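Local coordinates for protein fructokinase (PDB 5EYN) that catalyses the ATP-dependent phosphorylation of fructose as a PfkB-family fructokinase, here holding fructose, ADP, beryllium trifluoride and calcium, at residues A[254-259]-A[298-303]; A[292-297]-A[316-321]. One frame throughout, in Å; residues are numbered along the deposited sequence.

Contact 1. Residues A[254-259]-A[298-303]. With NA (sodium ion), chain F; ADP (adenosine-5'-diphosphate), chain E.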
ATOM      1  N   LYS A 254       8.634  -5.609 -35.222  1.00 26.85           N
ATOM      2  CA  LYS A 254      10.004  -5.259 -34.871  1.00 27.47           C
ATOM      3  C   LYS A 254      10.253  -5.364 -33.371  1.00 26.21           C
ATOM      4  O   LYS A 254       9.469  -4.881 -32.545  1.00 26.14           O
ATOM      5  CB  LYS A 254      10.383  -3.875 -35.409  1.00 30.45           C
ATOM      6  CG  LYS A 254       9.497  -2.739 -34.948  1.00 33.02           C
ATOM      7  CD  LYS A 254       9.783  -1.445 -35.717  1.00 34.23           C
ATOM      8  CE  LYS A 254       9.528  -1.576 -37.216  1.00 34.37           C
ATOM      9  NZ  LYS A 254       9.844  -0.309 -37.944  1.00 34.06           N
ATOM     10  N   ALA A 255      11.347  -6.040 -33.034  1.00 25.80           N
ATOM     11  CA  ALA A 255      11.757  -6.200 -31.649  1.00 26.20           C
ATOM     12  C   ALA A 255      12.381  -4.909 -31.168  1.00 24.80           C
ATOM     13  O   ALA A 255      13.065  -4.216 -31.922  1.00 25.42           O
ATOM     14  CB  ALA A 255      12.745  -7.353 -31.512  1.00 26.70           C
ATOM     15  N   VAL A 256      12.147  -4.593 -29.905  1.00 24.60           N
ATOM     16  CA  VAL A 256      12.719  -3.417 -29.282  1.00 23.41           C
ATOM     17  C   VAL A 256      13.386  -3.841 -27.988  1.00 22.06           C
ATOM     18  O   VAL A 256      13.190  -4.951 -27.476  1.00 22.56           O
ATOM     19  CB  VAL A 256      11.645  -2.342 -28.967  1.00 24.65           C
ATOM     20  CG1 VAL A 256      10.943  -1.899 -30.242  1.00 25.86           C
ATOM     21  CG2 VAL A 256      10.641  -2.856 -27.932  1.00 24.50           C
ATOM     22  N   LYS A 257      14.185  -2.944 -27.451  1.00 22.36           N
ATOM     23  CA  LYS A 257      14.782  -3.169 -26.162  1.00 22.05           C
ATOM     24  C   LYS A 257      13.909  -2.463 -25.147  1.00 19.96           C
ATOM     25  O   LYS A 257      13.768  -1.250 -25.170  1.00 20.00           O
ATOM     26  CB  LYS A 257      16.196  -2.620 -26.146  1.00 22.38           C
ATOM     27  CG  LYS A 257      16.976  -3.001 -24.906  1.00 25.80           C
ATOM     28  CD  LYS A 257      18.475  -2.818 -25.094  1.00 29.48           C
ATOM     29  CE  LYS A 257      19.014  -3.714 -26.200  1.00 32.14           C
ATOM     30  NZ  LYS A 257      18.649  -5.148 -26.005  1.00 34.05           N
ATOM     31  N   PRO A 258      13.271  -3.232 -24.272  1.00 18.88           N
ATOM     32  CA  PRO A 258      12.324  -2.619 -23.345  1.00 17.12           C
ATOM     33  C   PRO A 258      13.003  -1.805 -22.269  1.00 17.04           C
ATOM     34  O   PRO A 258      14.034  -2.198 -21.723  1.00 18.85           O
ATOM     35  CB  PRO A 258      11.607  -3.822 -22.730  1.00 18.09           C
ATOM     36  CG  PRO A 258      12.526  -4.956 -22.939  1.00 20.50           C
ATOM     37  CD  PRO A 258      13.224  -4.699 -24.216  1.00 17.94           C
ATOM     38  N   ILE A 259      12.380  -0.684 -21.951  1.00 14.38           N
ATOM     39  CA  ILE A 259      12.772   0.111 -20.810  1.00 14.74           C
ATOM     40  C   ILE A 259      11.961  -0.325 -19.591  1.00 13.49           C
ATOM     41  O   ILE A 259      12.488  -0.440 -18.496  1.00 14.26           O
ATOM     42  CB  ILE A 259      12.591   1.598 -21.133  1.00 16.09           C
ATOM     43  CG1 ILE A 259      13.716   2.031 -22.093  1.00 18.53           C
ATOM     44  CG2 ILE A 259      12.572   2.431 -19.857  1.00 17.38           C
ATOM     45  CD1 ILE A 259      13.453   3.287 -22.817  1.00 20.54           C
ATOM     46  N   CYS A 298       1.640  -2.012 -30.356  1.00 11.18           N
ATOM     47  CA  CYS A 298       1.308  -1.410 -29.085  1.00 10.41           C
ATOM     48  C   CYS A 298       2.157  -1.991 -27.960  1.00  9.57           C
ATOM     49  O   CYS A 298       2.646  -1.257 -27.113  1.00 10.69           O
ATOM     50  CB  CYS A 298      -0.173  -1.605 -28.778  1.00 11.07           C
ATOM     51  SG  CYS A 298      -1.293  -0.660 -29.833  1.00 11.50           S
ATOM     52  N   GLY A 299       2.279  -3.316 -27.921  1.00 10.25           N
ATOM     53  CA  GLY A 299       3.085  -3.952 -26.895  1.00 10.52           C
ATOM     54  C   GLY A 299       4.527  -3.470 -26.922  1.00 11.17           C
ATOM     55  O   GLY A 299       5.132  -3.246 -25.877  1.00 11.11           O
ATOM     56  N   ALA A 300       5.095  -3.348 -28.116  1.00 10.53           N
ATOM     57  CA  ALA A 300       6.474  -2.864 -28.262  1.00 11.10           C
ATOM     58  C   ALA A 300       6.588  -1.435 -27.787  1.00 10.82           C
ATOM     59  O   ALA A 300       7.457  -1.111 -26.978  1.00 12.16           O
ATOM     60  CB  ALA A 300       6.922  -2.978 -29.690  1.00 12.20           C
ATOM     61  N   LEU A 301       5.716  -0.569 -28.275  1.00 10.25           N
ATOM     62  CA  LEU A 301       5.805   0.835 -27.905  1.00 10.47           C
ATOM     63  C   LEU A 301       5.542   1.064 -26.429  1.00 10.38           C
ATOM     64  O   LEU A 301       6.134   1.946 -25.838  1.00 10.87           O
ATOM     65  CB  LEU A 301       4.879   1.711 -28.740  1.00 10.98           C
ATOM     66  CG  LEU A 301       5.305   1.908 -30.188  1.00 11.91           C
ATOM     67  CD1 LEU A 301       4.186   2.550 -30.963  1.00 13.22           C
ATOM     68  CD2 LEU A 301       6.551   2.761 -30.250  1.00 13.06           C
ATOM     69  N   ALA A 302       4.688   0.260 -25.810  1.00 10.63           N
ATOM     70  CA  ALA A 302       4.385   0.441 -24.401  1.00 10.65           C
ATOM     71  C   ALA A 302       5.604   0.313 -23.523  1.00 11.18           C
ATOM     72  O   ALA A 302       5.645   0.876 -22.438  1.00 12.49           O
ATOM     73  CB  ALA A 302       3.337  -0.582 -23.960  1.00 11.17           C
ATOM     74  N   THR A 303       6.606  -0.417 -23.997  1.00 11.14           N
ATOM     75  CA  THR A 303       7.787  -0.684 -23.183  1.00 11.87           C
ATOM     76  C   THR A 303       8.782   0.482 -23.160  1.00 11.25           C
ATOM     77  O   THR A 303       9.772   0.409 -22.443  1.00 12.90           O
ATOM     78  CB  THR A 303       8.595  -1.906 -23.676  1.00 13.26           C
ATOM     79  OG1 THR A 303       9.228  -1.610 -24.937  1.00 13.69           O
ATOM     80  CG2 THR A 303       7.724  -3.157 -23.756  1.00 14.25           C
TER
HETATM   81 NA    NA F 405       5.296   1.755 -20.102  1.00 16.37          NA
HETATM   82  PB  ADP E 404       3.667  -7.741 -20.186  1.00 25.28           P
HETATM   83  O1B ADP E 404       2.742  -6.572 -19.971  1.00 77.26           O
HETATM   84  O2B ADP E 404       3.196  -8.943 -19.398  1.00 79.25           O
HETATM   85  O3B ADP E 404       5.050  -7.345 -19.733  1.00 66.62           O
HETATM   86  PA  ADP E 404       4.792  -8.997 -22.404  1.00110.14           P
HETATM   87  O1A ADP E 404       6.095  -8.395 -21.905  1.00 14.05           O
HETATM   88  O2A ADP E 404       4.679 -10.378 -21.800  1.00 75.64           O
HETATM   89  O3A ADP E 404       3.684  -8.088 -21.741  1.00 82.33           O
HETATM   90  O5' ADP E 404       4.746  -9.154 -23.998  1.00 21.35           O
HETATM   91  C5' ADP E 404       3.573  -8.963 -24.708  1.00 15.21           C
HETATM   92  C4' ADP E 404       3.731  -8.359 -26.084  1.00 12.00           C
HETATM   93  O4' ADP E 404       4.480  -7.166 -26.006  1.00 15.31           O
HETATM   94  C3' ADP E 404       4.387  -9.218 -27.105  1.00 11.33           C
HETATM   95  O3' ADP E 404       3.473 -10.090 -27.699  1.00 14.45           O
HETATM   96  C2' ADP E 404       4.880  -8.211 -28.063  1.00 14.79           C
HETATM   97  O2' ADP E 404       3.890  -7.708 -28.877  1.00 15.40           O
HETATM   98  C1' ADP E 404       5.289  -7.127 -27.148  1.00 16.00           C
HETATM   99  N9  ADP E 404       6.660  -7.193 -26.727  1.00 15.56           N
HETATM  100  C8  ADP E 404       7.142  -7.585 -25.533  1.00 16.17           C
HETATM  101  N7  ADP E 404       8.461  -7.477 -25.516  1.00 18.87           N
HETATM  102  C5  ADP E 404       8.869  -7.010 -26.698  1.00 18.95           C
HETATM  103  C6  ADP E 404      10.092  -6.687 -27.262  1.00 18.74           C
HETATM  104  N6  ADP E 404      11.310  -6.856 -26.534  1.00 20.90           N
HETATM  105  N1  ADP E 404      10.130  -6.227 -28.509  1.00 18.18           N
HETATM  106  C2  ADP E 404       9.022  -6.043 -29.250  1.00 19.50           C
HETATM  107  N3  ADP E 404       7.807  -6.346 -28.738  1.00 17.82           N
HETATM  108  C4  ADP E 404       7.721  -6.819 -27.487  1.00 15.83           C
HETATM  109  O   HOH W   1      11.530   0.208 -25.401  1.00 23.14           O
HETATM  110  O   HOH W   2       5.823  -0.060 -19.485  1.00 11.99           O
HETATM  111  O   HOH W   3       3.461   2.349 -21.460  1.00 14.99           O
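A300, in the last turns of helix 285-302 and following G299, whose bare CA sits against O4' of the ADP ribose, meets V256 of the loop 254-259 with its methyl, CB lying 4.1 Å from V256 CG2. The A300 methyl has a second role: CB approaches the adenine from one side of its plane, 3.6 Å from N3 and nearly as close to C2. From the loop, V256 reads the outer edge of the same base with its backbone. Its N-H gives a nearly straight bond to ADP N1 (2.9 Å, 169° at the hydrogen), while V256 O takes the N6 amino group at 2.8 Å. This pairing with N1 and N6 holds adenine at the nucleotide site of this ribokinase-type fold, and probably helps to select it; the loop backbone supplies the polar edge, while V256 CG2 and the A300 methyl lie on the same side of the base plane.

A302 turns to a different task, its O binding the sodium ion at 2.5 Å; two waters and the carbonyl oxygens of Q305 and G307 complete the site. T303, just beyond, does most of the holding across the contact. With OG1 between the backbone N and the carbonyl carbon (chi1 69°), its hydroxyl reaches back to donate to A300 O at 2.7 Å, in the carbonyl plane. A300 O also accepts from the T303 N-H, so two bonds grip it. The hydroxyl oxygen receives a bond from a water that donates its other hydrogen to K257 O, bridging T303 and the loop. T303 CB also packs on P258 CB at 3.7 Å, and V256 CG2 rests against OG1. T303 O then accepts the backbone N-H of I259 at 2.9 Å, the bond noticeably bent (143°).

Contact 2. Residues A[292-297]-A[316-321]. With ADP (adenosine-5'-diphosphate), chain E.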
ATOM      1  N   VAL A 292      -3.769  -8.226 -34.587  1.00 11.20           N
ATOM      2  CA  VAL A 292      -2.580  -8.717 -33.891  1.00 11.67           C
ATOM      3  C   VAL A 292      -1.338  -7.920 -34.303  1.00 11.68           C
ATOM      4  O   VAL A 292      -0.451  -7.687 -33.487  1.00 11.54           O
ATOM      5  CB  VAL A 292      -2.378 -10.228 -34.112  1.00 11.20           C
ATOM      6  CG1 VAL A 292      -1.078 -10.728 -33.504  1.00 11.45           C
ATOM      7  CG2 VAL A 292      -3.534 -10.991 -33.496  1.00 11.35           C
ATOM      8  N   LYS A 293      -1.279  -7.474 -35.547  1.00 12.51           N
ATOM      9  CA  LYS A 293      -0.187  -6.606 -35.954  1.00 13.70           C
ATOM     10  C   LYS A 293      -0.212  -5.312 -35.138  1.00 13.52           C
ATOM     11  O   LYS A 293       0.820  -4.848 -34.656  1.00 13.26           O
ATOM     12  CB  LYS A 293      -0.302  -6.308 -37.453  1.00 15.70           C
ATOM     13  CG  LYS A 293       0.708  -5.324 -38.001  1.00 18.72           C
ATOM     14  CD  LYS A 293       0.544  -5.141 -39.525  1.00 21.26           C
ATOM     15  CE  LYS A 293       1.626  -4.229 -40.106  1.00 25.84           C
ATOM     16  NZ  LYS A 293       1.501  -4.104 -41.581  1.00 29.26           N
ATOM     17  N   TRP A 294      -1.393  -4.727 -34.984  1.00 12.69           N
ATOM     18  CA  TRP A 294      -1.545  -3.561 -34.120  1.00 13.12           C
ATOM     19  C   TRP A 294      -1.150  -3.897 -32.689  1.00 11.41           C
ATOM     20  O   TRP A 294      -0.455  -3.124 -32.029  1.00 12.00           O
ATOM     21  CB  TRP A 294      -2.989  -3.058 -34.136  1.00 12.49           C
ATOM     22  CG  TRP A 294      -3.344  -2.191 -35.319  1.00 14.33           C
ATOM     23  CD1 TRP A 294      -3.134  -2.467 -36.647  1.00 15.05           C
ATOM     24  CD2 TRP A 294      -3.967  -0.905 -35.275  1.00 14.70           C
ATOM     25  NE1 TRP A 294      -3.591  -1.428 -37.425  1.00 14.99           N
ATOM     26  CE2 TRP A 294      -4.105  -0.457 -36.606  1.00 15.02           C
ATOM     27  CE3 TRP A 294      -4.431  -0.090 -34.240  1.00 13.79           C
ATOM     28  CZ2 TRP A 294      -4.681   0.768 -36.921  1.00 15.91           C
ATOM     29  CZ3 TRP A 294      -4.992   1.127 -34.550  1.00 14.10           C
ATOM     30  CH2 TRP A 294      -5.118   1.543 -35.881  1.00 14.86           C
ATOM     31  N   ALA A 295      -1.634  -5.033 -32.187  1.00 10.65           N
ATOM     32  CA  ALA A 295      -1.335  -5.466 -30.830  1.00 10.89           C
ATOM     33  C   ALA A 295       0.170  -5.537 -30.575  1.00 10.20           C
ATOM     34  O   ALA A 295       0.673  -5.054 -29.555  1.00 10.52           O
ATOM     35  CB  ALA A 295      -1.977  -6.826 -30.574  1.00 10.12           C
ATOM     36  N   ASN A 296       0.897  -6.143 -31.509  1.00 10.70           N
ATOM     37  CA  ASN A 296       2.342  -6.248 -31.362  1.00 10.80           C
ATOM     38  C   ASN A 296       2.999  -4.868 -31.332  1.00 10.79           C
ATOM     39  O   ASN A 296       3.917  -4.643 -30.554  1.00 11.33           O
ATOM     40  CB  ASN A 296       2.941  -7.067 -32.494  1.00 11.10           C
ATOM     41  CG  ASN A 296       2.866  -8.559 -32.272  1.00 12.32           C
ATOM     42  OD1 ASN A 296       2.893  -9.055 -31.142  1.00 12.27           O
ATOM     43  ND2 ASN A 296       2.831  -9.293 -33.372  1.00 13.79           N
ATOM     44  N   GLY A 297       2.527  -3.952 -32.166  1.00 10.90           N
ATOM     45  CA  GLY A 297       3.095  -2.617 -32.184  1.00 10.69           C
ATOM     46  C   GLY A 297       2.843  -1.862 -30.902  1.00 11.09           C
ATOM     47  O   GLY A 297       3.713  -1.182 -30.388  1.00 11.29           O
ATOM     48  N   ALA A 316      -1.112   7.967 -34.582  1.00 12.59           N
ATOM     49  CA  ALA A 316       0.009   8.562 -35.299  1.00 13.07           C
ATOM     50  C   ALA A 316       1.307   7.865 -34.929  1.00 12.29           C
ATOM     51  O   ALA A 316       2.116   7.549 -35.794  1.00 13.21           O
ATOM     52  CB  ALA A 316       0.112  10.064 -35.027  1.00 14.04           C
ATOM     53  N   ALA A 317       1.500   7.591 -33.643  1.00 11.95           N
ATOM     54  CA  ALA A 317       2.721   6.928 -33.197  1.00 11.72           C
ATOM     55  C   ALA A 317       2.752   5.496 -33.685  1.00 11.69           C
ATOM     56  O   ALA A 317       3.794   4.988 -34.094  1.00 12.52           O
ATOM     57  CB  ALA A 317       2.836   6.970 -31.669  1.00 12.07           C
ATOM     58  N   LEU A 318       1.617   4.807 -33.586  1.00 11.79           N
ATOM     59  CA  LEU A 318       1.576   3.404 -33.969  1.00 12.17           C
ATOM     60  C   LEU A 318       1.819   3.218 -35.460  1.00 12.34           C
ATOM     61  O   LEU A 318       2.622   2.386 -35.868  1.00 13.23           O
ATOM     62  CB  LEU A 318       0.252   2.770 -33.569  1.00 12.82           C
ATOM     63  CG  LEU A 318       0.109   1.285 -33.922  1.00 12.48           C
ATOM     64  CD1 LEU A 318       1.116   0.439 -33.182  1.00 14.05           C
ATOM     65  CD2 LEU A 318      -1.286   0.823 -33.608  1.00 13.40           C
ATOM     66  N   TYR A 319       1.131   3.999 -36.279  1.00 12.90           N
ATOM     67  CA  TYR A 319       1.344   3.918 -37.712  1.00 15.16           C
ATOM     68  C   TYR A 319       2.802   4.194 -38.081  1.00 14.79           C
ATOM     69  O   TYR A 319       3.374   3.506 -38.918  1.00 16.27           O
ATOM     70  CB  TYR A 319       0.408   4.876 -38.454  1.00 16.23           C
ATOM     71  CG  TYR A 319      -0.985   4.343 -38.698  1.00 18.32           C
ATOM     72  CD1 TYR A 319      -1.186   3.173 -39.415  1.00 20.93           C
ATOM     73  CD2 TYR A 319      -2.113   5.033 -38.250  1.00 19.40           C
ATOM     74  CE1 TYR A 319      -2.469   2.696 -39.668  1.00 21.21           C
ATOM     75  CE2 TYR A 319      -3.400   4.561 -38.503  1.00 20.29           C
ATOM     76  CZ  TYR A 319      -3.562   3.398 -39.210  1.00 20.17           C
ATOM     77  OH  TYR A 319      -4.841   2.936 -39.454  1.00 20.78           O
ATOM     78  N   ALA A 320       3.413   5.185 -37.444  1.00 14.56           N
ATOM     79  CA  ALA A 320       4.808   5.514 -37.725  1.00 14.77           C
ATOM     80  C   ALA A 320       5.731   4.340 -37.406  1.00 14.06           C
ATOM     81  O   ALA A 320       6.675   4.044 -38.137  1.00 15.81           O
ATOM     82  CB  ALA A 320       5.211   6.742 -36.937  1.00 15.02           C
ATOM     83  N   PHE A 321       5.449   3.664 -36.296  1.00 14.19           N
ATOM     84  CA  PHE A 321       6.251   2.533 -35.865  1.00 15.28           C
ATOM     85  C   PHE A 321       6.071   1.311 -36.757  1.00 17.27           C
ATOM     86  O   PHE A 321       7.032   0.586 -37.031  1.00 19.18           O
ATOM     87  CB  PHE A 321       5.873   2.175 -34.425  1.00 14.20           C
ATOM     88  CG  PHE A 321       6.677   1.045 -33.851  1.00 15.13           C
ATOM     89  CD1 PHE A 321       8.001   1.224 -33.476  1.00 16.22           C
ATOM     90  CD2 PHE A 321       6.104  -0.195 -33.679  1.00 15.01           C
ATOM     91  CE1 PHE A 321       8.720   0.176 -32.942  1.00 16.01           C
ATOM     92  CE2 PHE A 321       6.822  -1.238 -33.144  1.00 16.46           C
ATOM     93  CZ  PHE A 321       8.123  -1.056 -32.772  1.00 16.79           C
TER
HETATM   94  PB  ADP E 404       3.667  -7.741 -20.186  1.00 25.28           P
HETATM   95  O1B ADP E 404       2.742  -6.572 -19.971  1.00 77.26           O
HETATM   96  O2B ADP E 404       3.196  -8.943 -19.398  1.00 79.25           O
HETATM   97  O3B ADP E 404       5.050  -7.345 -19.733  1.00 66.62           O
HETATM   98  PA  ADP E 404       4.792  -8.997 -22.404  1.00110.14           P
HETATM   99  O1A ADP E 404       6.095  -8.395 -21.905  1.00 14.05           O
HETATM  100  O2A ADP E 404       4.679 -10.378 -21.800  1.00 75.64           O
HETATM  101  O3A ADP E 404       3.684  -8.088 -21.741  1.00 82.33           O
HETATM  102  O5' ADP E 404       4.746  -9.154 -23.998  1.00 21.35           O
HETATM  103  C5' ADP E 404       3.573  -8.963 -24.708  1.00 15.21           C
HETATM  104  C4' ADP E 404       3.731  -8.359 -26.084  1.00 12.00           C
HETATM  105  O4' ADP E 404       4.480  -7.166 -26.006  1.00 15.31           O
HETATM  106  C3' ADP E 404       4.387  -9.218 -27.105  1.00 11.33           C
HETATM  107  O3' ADP E 404       3.473 -10.090 -27.699  1.00 14.45           O
HETATM  108  C2' ADP E 404       4.880  -8.211 -28.063  1.00 14.79           C
HETATM  109  O2' ADP E 404       3.890  -7.708 -28.877  1.00 15.40           O
HETATM  110  C1' ADP E 404       5.289  -7.127 -27.148  1.00 16.00           C
HETATM  111  N9  ADP E 404       6.660  -7.193 -26.727  1.00 15.56           N
HETATM  112  C8  ADP E 404       7.142  -7.585 -25.533  1.00 16.17           C
HETATM  113  N7  ADP E 404       8.461  -7.477 -25.516  1.00 18.87           N
HETATM  114  C5  ADP E 404       8.869  -7.010 -26.698  1.00 18.95           C
HETATM  115  C6  ADP E 404      10.092  -6.687 -27.262  1.00 18.74           C
HETATM  116  N6  ADP E 404      11.310  -6.856 -26.534  1.00 20.90           N
HETATM  117  N1  ADP E 404      10.130  -6.227 -28.509  1.00 18.18           N
HETATM  118  C2  ADP E 404       9.022  -6.043 -29.250  1.00 19.50           C
HETATM  119  N3  ADP E 404       7.807  -6.346 -28.738  1.00 17.82           N
HETATM  120  C4  ADP E 404       7.721  -6.819 -27.487  1.00 15.83           C
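G297 and L318 are where helices 285-302 and 315-322 come nearest, their CA atoms 6.5 Å apart. The axes of the two segments cross almost perpendicularly, at 100°, and approach to 10.2 Å. With no side chain at G297, the L318 branch can lie directly against the backbone: CD1 is 3.7 Å from G297 C. L318 CG, anti to its backbone N (chi1 -180°), is carried toward helix 285-302, and the fork beyond it divides the work, for while CD1 takes G297, CD2 presses on one face of the W294 indole, toward its rim, 3.3 Å from CE3.

Beyond the leucine, the outer part of the indole turns its edge to the Y319 ring in an offset edge-to-face pair, with planes at 81° and centroids 5.4 Å apart. Y319 OH lies close to the indole plane, 3.3 Å from W294 CZ2. At the other end of the contact, the CD2-CE2 side of the F321 ring leans on G297 CA.

The amide of N296 is carried off from helix 315-322 toward the nucleotide: its OD1 accepts from the ADP ribose O2' at 2.8 Å, and its ND2 bonds to V251 O. Helix 315-322 lies across one side of helix 285-302, while V292 and N296 pack on both helix 264-278 and strand 240-244, and A295 on helix 264-278; L57 touches both W294 and L318.

In the fold
From the N terminus, the chain passes through the strands of the large sheet, ending with 247-251 at one edge, and enters the adenine-binding loop 254-259. It then runs through helices 264-278 and 285-302, and contact 1 closes this largely helical excursion when residues 298-303 return to the loop. Contact 2 starts within it, at 292-297, and closes later, at the C-terminal helix 315-322, so the two cross along the chain. Both use helix 285-302 and both touch ADP, contact 1 mainly at the base and contact 2 at the ribose O2'. F321 joins them: its ring meets A300 and L301 and receives K254 in a cation-pi contact, while its carbonyl oxygen accepts from K254 NZ.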